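Side-chain contacts in DNR protein (Pseudomonas aeruginosa, PDB 2Z69), which probably acts as a DNA-binding transcription factor that senses nitric oxide for the control of dissimilative nitrate respiration, the chain here being its sensor domain: residues B[38-41]-B[42-46]; B[57-61]-B[62-66]; B[94-97]-B[98-102]. One frame throughout, in Å; residues are numbered along the deposited sequence.

Interaction 1: B[38-41]-B[42-46]; sequences VNLD and KGAYV
With CG beside its backbone N and anti to the carbonyl carbon (chi1 -66°) and an extended second torsion, Leu40 spreads its two methyls over Ala44 and Val46, residues that the chain brings back after a tight turn. Branch CD2 lies 3.9 Å from CB of Ala44 and also rests on the carbonyl O of Tyr45. Branch CD1 reaches to CG2 of Val46 at 3.5 Å, a snug fit for two methyls; the two side chains cross at about a right angle. CG2 of Val46 stands beside its backbone N, anti to the carbonyl carbon, and this is the branch that meets CD1 of Leu40.

The reversal itself is a type II beta turn from Asp41 to Ala44. It is closed by Ala44 N donating to Asp41 O over 3.0 Å, with the donor above the carbonyl plane, 41° out of it. Gly43 holds the third position with a positive phi of 96°, a conformation in which any side chain would collide with the carbonyl O of Lys42. On either side of the turn the chain pairs with other strands: Leu40 with Ser109, Ala44 with Ala105.

The chemistry is thus divided: one backbone hydrogen bond closes the turn, while Leu40 packs its methyls on Ala44 and on Val46, where the chain goes on to turn its corner.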
ATOM      1  N   VAL B  38      13.577 -25.054   2.944  1.00 20.77           N
ATOM      2  CA  VAL B  38      14.256 -25.067   1.653  1.00 20.70           C
ATOM      3  C   VAL B  38      15.735 -25.101   1.922  1.00 19.54           C
ATOM      4  O   VAL B  38      16.259 -24.269   2.675  1.00 19.84           O
ATOM      5  CB  VAL B  38      13.909 -23.809   0.775  1.00 21.02           C
ATOM      6  CG1 VAL B  38      14.709 -23.823  -0.548  1.00 23.77           C
ATOM      7  CG2 VAL B  38      12.410 -23.724   0.512  1.00 20.53           C
ATOM      8  N   ASN B  39      16.405 -26.059   1.296  1.00 19.16           N
ATOM      9  CA  ASN B  39      17.832 -26.252   1.506  1.00 19.87           C
ATOM     10  C   ASN B  39      18.607 -26.016   0.217  1.00 19.44           C
ATOM     11  O   ASN B  39      18.282 -26.644  -0.807  1.00 18.44           O
ATOM     12  CB  ASN B  39      18.073 -27.679   1.958  1.00 17.83           C
ATOM     13  CG  ASN B  39      17.407 -27.992   3.271  1.00 19.09           C
ATOM     14  OD1 ASN B  39      17.694 -27.368   4.279  1.00 16.10           O
ATOM     15  ND2 ASN B  39      16.579 -29.038   3.283  1.00 14.30           N
ATOM     16  N   LEU B  40      19.675 -25.204   0.262  1.00 17.30           N
ATOM     17  CA  LEU B  40      20.355 -24.867  -1.014  1.00 18.41           C
ATOM     18  C   LEU B  40      21.850 -24.897  -0.952  1.00 18.28           C
ATOM     19  O   LEU B  40      22.416 -24.424   0.002  1.00 18.97           O
ATOM     20  CB  LEU B  40      19.940 -23.465  -1.497  1.00 19.44           C
ATOM     21  CG  LEU B  40      18.493 -23.177  -1.934  1.00 19.20           C
ATOM     22  CD1 LEU B  40      18.359 -21.681  -2.152  1.00 26.21           C
ATOM     23  CD2 LEU B  40      18.021 -23.980  -3.178  1.00 22.77           C
ATOM     24  N   ASP B  41      22.474 -25.433  -1.995  1.00 18.93           N
ATOM     25  CA  ASP B  41      23.913 -25.378  -2.135  1.00 20.34           C
ATOM     26  C   ASP B  41      24.292 -24.020  -2.708  1.00 19.47           C
ATOM     27  O   ASP B  41      23.446 -23.330  -3.250  1.00 19.82           O
ATOM     28  CB  ASP B  41      24.364 -26.481  -3.076  1.00 22.25           C
ATOM     29  CG  ASP B  41      24.504 -27.808  -2.375  1.00 27.74           C
ATOM     30  OD1 ASP B  41      24.660 -27.823  -1.119  1.00 37.48           O
ATOM     31  OD2 ASP B  41      24.491 -28.831  -3.090  1.00 38.23           O
ATOM     32  N   LYS B  42      25.558 -23.649  -2.567  1.00 18.30           N
ATOM     33  CA  LYS B  42      26.117 -22.458  -3.189  1.00 17.98           C
ATOM     34  C   LYS B  42      25.874 -22.575  -4.656  1.00 16.94           C
ATOM     35  O   LYS B  42      26.184 -23.622  -5.257  1.00 15.16           O
ATOM     36  CB  LYS B  42      27.649 -22.425  -2.960  1.00 20.73           C
ATOM     37  CG  LYS B  42      28.383 -21.306  -3.739  1.00 20.56           C
ATOM     38  CD  LYS B  42      29.897 -21.542  -3.857  1.00 21.15           C
ATOM     39  CE  LYS B  42      30.593 -21.698  -2.521  1.00 36.63           C
ATOM     40  NZ  LYS B  42      30.356 -20.517  -1.641  1.00 44.91           N
ATOM     41  N   GLY B  43      25.304 -21.525  -5.235  1.00 16.40           N
ATOM     42  CA  GLY B  43      25.095 -21.483  -6.683  1.00 17.28           C
ATOM     43  C   GLY B  43      23.683 -21.926  -7.047  1.00 19.51           C
ATOM     44  O   GLY B  43      23.289 -21.813  -8.195  1.00 17.41           O
ATOM     45  N   ALA B  44      22.916 -22.443  -6.077  1.00 18.84           N
ATOM     46  CA  ALA B  44      21.592 -22.994  -6.400  1.00 19.44           C
ATOM     47  C   ALA B  44      20.563 -21.864  -6.399  1.00 18.81           C
ATOM     48  O   ALA B  44      20.735 -20.897  -5.666  1.00 17.81           O
ATOM     49  CB  ALA B  44      21.192 -24.087  -5.375  1.00 19.56           C
ATOM     50  N   TYR B  45      19.505 -21.988  -7.217  1.00 18.26           N
ATOM     51  CA  TYR B  45      18.505 -20.948  -7.324  1.00 17.48           C
ATOM     52  C   TYR B  45      17.412 -21.057  -6.286  1.00 19.64           C
ATOM     53  O   TYR B  45      16.900 -22.160  -6.054  1.00 21.47           O
ATOM     54  CB  TYR B  45      17.906 -20.930  -8.736  1.00 19.21           C
ATOM     55  CG  TYR B  45      18.968 -20.536  -9.729  1.00 18.77           C
ATOM     56  CD1 TYR B  45      19.646 -21.509 -10.455  1.00 18.54           C
ATOM     57  CD2 TYR B  45      19.378 -19.208  -9.837  1.00 18.42           C
ATOM     58  CE1 TYR B  45      20.679 -21.160 -11.363  1.00 24.94           C
ATOM     59  CE2 TYR B  45      20.393 -18.831 -10.730  1.00 18.19           C
ATOM     60  CZ  TYR B  45      21.039 -19.811 -11.485  1.00 22.14           C
ATOM     61  OH  TYR B  45      22.047 -19.466 -12.330  1.00 22.35           O
ATOM     62  N   VAL B  46      17.049 -19.931  -5.660  1.00 19.90           N
ATOM     63  CA  VAL B  46      15.843 -19.919  -4.807  1.00 21.03           C
ATOM     64  C   VAL B  46      14.607 -19.805  -5.746  1.00 22.31           C
ATOM     65  O   VAL B  46      13.642 -20.511  -5.591  1.00 20.63           O
ATOM     66  CB  VAL B  46      15.786 -18.764  -3.858  1.00 21.45           C
ATOM     67  CG1 VAL B  46      14.654 -18.995  -2.851  1.00 21.56           C
ATOM     68  CG2 VAL B  46      17.132 -18.580  -3.103  1.00 21.41           C
TER

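Interaction 2: B[57-61]-B[62-66]; sequences YYLIS and GCVKI
This is a local apolar contact at the corner where strand 55-59 of one sheet gives way to strand 63-69 of the other, in the beta barrel of the cyclic nucleotide-binding type. Leu59 carries it. The bond from CA to CB already points toward the chain beyond the corner, and with CG anti to the backbone N (chi1 -172°) the two methyls reach residues 62-64. CD2 lies against the backbone, 3.8 Å from Cys63 CA and equally far from the carbonyl O of Gly62, while CD1 meets CG2 of Val64 at 4.1 Å. The side chains of Leu59 and Val64, both buried, pass each other at a slant.

Gly62 takes backbone angles (phi 108°, psi -151°) at which a CB would run into the carbonyl O of Ser61. Just before it, Ile60 and Ser61 together face Gln110 and form a classic beta bulge, which coincides with the corner at Ile60. The backbone N of Gly62 is taken up by the carboxylate of Glu83, and that of Cys63 by the hydroxyl of Ser109.

Around this corner, Leu59 also packs on Leu111 of strand 109-115 and Thr81 of strand 75-82, whereas Val64 rests on Ala103 of strand 102-105, placing the pair among strands of both sheets.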
ATOM      1  N   TYR B  57      10.361 -15.487   1.070  1.00 18.53           N
ATOM      2  CA  TYR B  57      11.357 -16.279   1.770  1.00 18.51           C
ATOM      3  C   TYR B  57      11.887 -15.576   3.027  1.00 21.05           C
ATOM      4  O   TYR B  57      12.058 -14.366   3.055  1.00 19.36           O
ATOM      5  CB  TYR B  57      12.514 -16.605   0.836  1.00 19.42           C
ATOM      6  CG  TYR B  57      12.061 -17.508  -0.276  1.00 21.50           C
ATOM      7  CD1 TYR B  57      11.388 -17.000  -1.394  1.00 18.27           C
ATOM      8  CD2 TYR B  57      12.229 -18.886  -0.165  1.00 20.60           C
ATOM      9  CE1 TYR B  57      10.913 -17.877  -2.401  1.00 17.49           C
ATOM     10  CE2 TYR B  57      11.748 -19.742  -1.129  1.00 20.25           C
ATOM     11  CZ  TYR B  57      11.123 -19.236  -2.250  1.00 20.35           C
ATOM     12  OH  TYR B  57      10.677 -20.151  -3.204  1.00 25.94           O
ATOM     13  N   TYR B  58      12.091 -16.359   4.081  1.00 20.61           N
ATOM     14  CA  TYR B  58      12.916 -15.919   5.190  1.00 21.22           C
ATOM     15  C   TYR B  58      14.229 -16.701   5.133  1.00 22.38           C
ATOM     16  O   TYR B  58      14.224 -17.939   5.033  1.00 24.45           O
ATOM     17  CB  TYR B  58      12.193 -16.180   6.490  1.00 21.74           C
ATOM     18  CG  TYR B  58      12.975 -15.828   7.721  1.00 19.21           C
ATOM     19  CD1 TYR B  58      13.705 -16.811   8.380  1.00 20.27           C
ATOM     20  CD2 TYR B  58      12.994 -14.530   8.213  1.00 20.00           C
ATOM     21  CE1 TYR B  58      14.428 -16.541   9.508  1.00 24.90           C
ATOM     22  CE2 TYR B  58      13.723 -14.228   9.390  1.00 25.40           C
ATOM     23  CZ  TYR B  58      14.434 -15.260  10.012  1.00 22.31           C
ATOM     24  OH  TYR B  58      15.173 -15.054  11.115  1.00 21.35           O
ATOM     25  N   LEU B  59      15.347 -15.986   5.191  1.00 21.27           N
ATOM     26  CA  LEU B  59      16.670 -16.623   5.116  1.00 21.52           C
ATOM     27  C   LEU B  59      17.149 -16.993   6.526  1.00 20.30           C
ATOM     28  O   LEU B  59      17.567 -16.138   7.319  1.00 18.93           O
ATOM     29  CB  LEU B  59      17.673 -15.675   4.392  1.00 21.77           C
ATOM     30  CG  LEU B  59      19.070 -16.151   4.011  1.00 19.57           C
ATOM     31  CD1 LEU B  59      19.045 -17.460   3.261  1.00 23.41           C
ATOM     32  CD2 LEU B  59      19.790 -15.060   3.206  1.00 19.60           C
ATOM     33  N   ILE B  60      17.080 -18.283   6.847  1.00 19.70           N
ATOM     34  CA  ILE B  60      17.483 -18.736   8.179  1.00 18.49           C
ATOM     35  C   ILE B  60      19.003 -18.585   8.280  1.00 19.02           C
ATOM     36  O   ILE B  60      19.499 -17.926   9.175  1.00 18.82           O
ATOM     37  CB  ILE B  60      17.046 -20.192   8.475  1.00 17.86           C
ATOM     38  CG1 ILE B  60      15.517 -20.347   8.345  1.00 17.49           C
ATOM     39  CG2 ILE B  60      17.561 -20.654   9.850  1.00 18.19           C
ATOM     40  CD1 ILE B  60      15.132 -21.734   7.801  1.00 16.89           C
ATOM     41  N   SER B  61      19.730 -19.148   7.310  1.00 21.20           N
ATOM     42  CA  SER B  61      21.195 -19.149   7.377  1.00 21.03           C
ATOM     43  C   SER B  61      21.677 -19.012   5.962  1.00 21.38           C
ATOM     44  O   SER B  61      21.021 -19.497   5.023  1.00 20.55           O
ATOM     45  CB  SER B  61      21.713 -20.460   7.994  1.00 23.06           C
ATOM     46  OG  SER B  61      21.413 -21.578   7.150  1.00 20.09           O
ATOM     47  N   GLY B  62      22.818 -18.357   5.789  1.00 20.87           N
ATOM     48  CA  GLY B  62      23.397 -18.242   4.458  1.00 21.56           C
ATOM     49  C   GLY B  62      23.261 -16.840   3.908  1.00 21.19           C
ATOM     50  O   GLY B  62      23.200 -15.881   4.686  1.00 18.93           O
ATOM     51  N   CYS B  63      23.176 -16.736   2.570  1.00 21.65           N
ATOM     52  CA  CYS B  63      23.277 -15.447   1.860  1.00 20.24           C
ATOM     53  C   CYS B  63      22.799 -15.594   0.409  1.00 21.00           C
ATOM     54  O   CYS B  63      23.213 -16.498  -0.300  1.00 19.02           O
ATOM     55  CB  CYS B  63      24.713 -14.924   1.924  1.00 20.09           C
ATOM     56  SG  CYS B  63      25.037 -13.322   1.097  1.00 21.57           S
ATOM     57  N   VAL B  64      21.903 -14.706  -0.023  1.00 20.54           N
ATOM     58  CA  VAL B  64      21.214 -14.857  -1.344  1.00 19.70           C
ATOM     59  C   VAL B  64      21.411 -13.553  -2.131  1.00 19.54           C
ATOM     60  O   VAL B  64      21.298 -12.473  -1.554  1.00 18.96           O
ATOM     61  CB  VAL B  64      19.722 -15.138  -1.121  1.00 20.24           C
ATOM     62  CG1 VAL B  64      18.870 -14.750  -2.329  1.00 22.41           C
ATOM     63  CG2 VAL B  64      19.514 -16.634  -0.729  1.00 20.38           C
ATOM     64  N   LYS B  65      21.792 -13.640  -3.407  1.00 16.80           N
ATOM     65  CA  LYS B  65      21.858 -12.444  -4.234  1.00 17.30           C
ATOM     66  C   LYS B  65      20.673 -12.394  -5.207  1.00 18.47           C
ATOM     67  O   LYS B  65      20.187 -13.444  -5.702  1.00 17.98           O
ATOM     68  CB  LYS B  65      23.193 -12.331  -4.985  1.00 18.22           C
ATOM     69  CG  LYS B  65      23.407 -13.363  -6.103  1.00 17.18           C
ATOM     70  CD  LYS B  65      24.533 -12.922  -7.033  1.00 20.18           C
ATOM     71  CE  LYS B  65      24.820 -14.037  -8.049  1.00 26.45           C
ATOM     72  NZ  LYS B  65      25.924 -13.745  -9.056  1.00 22.89           N
ATOM     73  N   ILE B  66      20.197 -11.184  -5.491  1.00 18.01           N
ATOM     74  CA  ILE B  66      19.011 -11.026  -6.347  1.00 18.11           C
ATOM     75  C   ILE B  66      19.340 -10.100  -7.527  1.00 16.46           C
ATOM     76  O   ILE B  66      19.796  -8.997  -7.325  1.00 17.32           O
ATOM     77  CB  ILE B  66      17.773 -10.500  -5.498  1.00 20.09           C
ATOM     78  CG1 ILE B  66      17.517 -11.461  -4.313  1.00 21.85           C
ATOM     79  CG2 ILE B  66      16.531 -10.285  -6.388  1.00 17.71           C
ATOM     80  CD1 ILE B  66      16.276 -11.221  -3.589  1.00 28.93           C
TER

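Interaction 3: B[94-97]-B[98-102]; sequences MDTP and NYVAT
Met94 meets Val100 tip to tip within the loop that leads from strand 86-87 to strand 102-105 of the cyclic nucleotide-binding fold. The bond from CA to CB points toward residues 98-102, and from there the Met94 side chain runs out extended through CG to SD (chi2 175°); along this length none of its atoms comes within 4.2 Å of those residues. The bend comes at the last torsion, chi3 46°, which swings the terminal CE onto Val100. There CE lies 3.6 Å from CG1 and 4.2 Å from CG2, so that the methyl of Met94 faces both branches of the valine but sits closer to one.

Thr96 supplies a second methyl: its CG2 is 4.0 Å from the same CG1 of Val100. Met91 lies next to Thr96 and Val100 and adds to this apolar patch, as does Leu151 of the second subunit, which packs on Val100. Asp95, the centre of an inverse gamma turn between Met94 and Thr96, has its OD2 hydrogen-bonded to Thr139 OG1 of that subunit, so the loop borders the dimer interface. Further along, the side chains of Pro97 and Asn98 lie askew to each other, and CG2 of Thr96 comes to 3.3 Å from the carbonyl O of Asn98.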
ATOM      1  N   MET B  94       2.473  -6.472  -6.167  1.00 25.98           N
ATOM      2  CA  MET B  94       2.743  -6.081  -7.542  1.00 30.58           C
ATOM      3  C   MET B  94       1.646  -6.725  -8.391  1.00 29.98           C
ATOM      4  O   MET B  94       1.200  -7.836  -8.111  1.00 32.29           O
ATOM      5  CB  MET B  94       4.122  -6.604  -7.961  1.00 30.49           C
ATOM      6  CG  MET B  94       5.273  -5.728  -7.501  1.00 34.33           C
ATOM      7  SD  MET B  94       6.912  -6.395  -7.868  1.00 35.72           S
ATOM      8  CE  MET B  94       6.737  -6.914  -9.571  1.00 37.41           C
ATOM      9  N   ASP B  95       1.184  -6.054  -9.420  1.00 30.40           N
ATOM     10  CA  ASP B  95       0.163  -6.687 -10.250  1.00 30.11           C
ATOM     11  C   ASP B  95       0.861  -7.488 -11.344  1.00 29.36           C
ATOM     12  O   ASP B  95       0.605  -7.299 -12.528  1.00 30.07           O
ATOM     13  CB  ASP B  95      -0.831  -5.663 -10.793  1.00 29.59           C
ATOM     14  CG  ASP B  95      -1.845  -5.202  -9.733  1.00 31.90           C
ATOM     15  OD1 ASP B  95      -1.864  -5.767  -8.611  1.00 29.92           O
ATOM     16  OD2 ASP B  95      -2.637  -4.270 -10.026  1.00 34.44           O
ATOM     17  N   THR B  96       1.761  -8.372 -10.924  1.00 27.86           N
ATOM     18  CA  THR B  96       2.570  -9.156 -11.854  1.00 27.23           C
ATOM     19  C   THR B  96       2.608 -10.625 -11.419  1.00 24.91           C
ATOM     20  O   THR B  96       2.840 -10.914 -10.252  1.00 25.62           O
ATOM     21  CB  THR B  96       4.001  -8.563 -12.039  1.00 26.56           C
ATOM     22  OG1 THR B  96       4.319  -8.532 -13.428  1.00 28.75           O
ATOM     23  CG2 THR B  96       5.041  -9.384 -11.365  1.00 30.21           C
ATOM     24  N   PRO B  97       2.341 -11.545 -12.362  1.00 22.56           N
ATOM     25  CA  PRO B  97       2.282 -12.975 -12.075  1.00 20.62           C
ATOM     26  C   PRO B  97       3.631 -13.630 -11.695  1.00 18.07           C
ATOM     27  O   PRO B  97       3.627 -14.528 -10.878  1.00 17.76           O
ATOM     28  CB  PRO B  97       1.764 -13.569 -13.392  1.00 19.60           C
ATOM     29  CG  PRO B  97       2.189 -12.597 -14.429  1.00 21.51           C
ATOM     30  CD  PRO B  97       2.042 -11.260 -13.779  1.00 22.38           C
ATOM     31  N   ASN B  98       4.731 -13.181 -12.304  1.00 15.84           N
ATOM     32  CA  ASN B  98       6.014 -13.865 -12.266  1.00 15.09           C
ATOM     33  C   ASN B  98       7.109 -13.075 -11.558  1.00 15.12           C
ATOM     34  O   ASN B  98       7.147 -11.845 -11.678  1.00 13.85           O
ATOM     35  CB  ASN B  98       6.509 -14.147 -13.693  1.00 14.71           C
ATOM     36  CG  ASN B  98       5.566 -15.033 -14.485  1.00 17.03           C
ATOM     37  OD1 ASN B  98       5.446 -14.900 -15.709  1.00 17.89           O
ATOM     38  ND2 ASN B  98       4.900 -15.945 -13.802  1.00 19.44           N
ATOM     39  N   TYR B  99       8.023 -13.789 -10.875  1.00 14.63           N
ATOM     40  CA  TYR B  99       9.244 -13.179 -10.354  1.00 14.73           C
ATOM     41  C   TYR B  99       9.889 -12.311 -11.425  1.00 15.16           C
ATOM     42  O   TYR B  99      10.103 -12.760 -12.546  1.00 15.55           O
ATOM     43  CB  TYR B  99      10.249 -14.240  -9.860  1.00 14.27           C
ATOM     44  CG  TYR B  99       9.774 -14.937  -8.601  1.00 13.53           C
ATOM     45  CD1 TYR B  99       9.709 -14.263  -7.393  1.00 12.87           C
ATOM     46  CD2 TYR B  99       9.388 -16.275  -8.638  1.00 18.99           C
ATOM     47  CE1 TYR B  99       9.237 -14.907  -6.228  1.00 14.94           C
ATOM     48  CE2 TYR B  99       8.929 -16.923  -7.517  1.00 14.28           C
ATOM     49  CZ  TYR B  99       8.859 -16.240  -6.309  1.00 18.27           C
ATOM     50  OH  TYR B  99       8.402 -16.927  -5.180  1.00 17.74           O
ATOM     51  N   VAL B 100      10.185 -11.067 -11.072  1.00 15.17           N
ATOM     52  CA  VAL B 100      10.835 -10.110 -11.977  1.00 16.40           C
ATOM     53  C   VAL B 100      12.375 -10.123 -11.849  1.00 17.83           C
ATOM     54  O   VAL B 100      13.040  -9.268 -12.423  1.00 19.59           O
ATOM     55  CB  VAL B 100      10.344  -8.679 -11.652  1.00 16.28           C
ATOM     56  CG1 VAL B 100       8.872  -8.526 -11.972  1.00 19.05           C
ATOM     57  CG2 VAL B 100      10.569  -8.393 -10.175  1.00 16.15           C
ATOM     58  N   ALA B 101      12.923 -11.055 -11.068  1.00 16.90           N
ATOM     59  CA  ALA B 101      14.373 -11.229 -10.890  1.00 18.82           C
ATOM     60  C   ALA B 101      14.649 -12.666 -10.448  1.00 19.49           C
ATOM     61  O   ALA B 101      13.712 -13.390 -10.118  1.00 19.07           O
ATOM     62  CB  ALA B 101      14.911 -10.249  -9.823  1.00 18.65           C
ATOM     63  N   THR B 102      15.931 -13.044 -10.395  1.00 20.14           N
ATOM     64  CA  THR B 102      16.392 -14.380  -9.978  1.00 19.10           C
ATOM     65  C   THR B 102      17.063 -14.203  -8.638  1.00 20.30           C
ATOM     66  O   THR B 102      17.700 -13.191  -8.405  1.00 21.02           O
ATOM     67  CB  THR B 102      17.467 -14.876 -10.996  1.00 19.89           C
ATOM     68  OG1 THR B 102      16.867 -15.005 -12.293  1.00 19.36           O
ATOM     69  CG2 THR B 102      18.114 -16.161 -10.605  1.00 19.19           C
TER

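The three interactions follow one another along the chain, each closing before the next opens, and all lie within the cyclic nucleotide-binding-type domain. Interactions 1 and 2, with centres about 9 Å apart, illustrate how local side-chain packing accompanies the passage of a chain between sheets of a barrel: each joins a strand of one four-stranded antiparallel sheet to a strand of the other, and they touch where Val46 packs on Tyr57 and Val64. The centre of interaction 3 lies about 20 Å from that of interaction 1 and 18 Å from that of interaction 2, yet Thr102 meets Tyr45 and Ala101 meets Ile66. Interactions 2 and 3 both come against Leu151 of the second subunit, whereas no other chain of the assembly touches interaction 1.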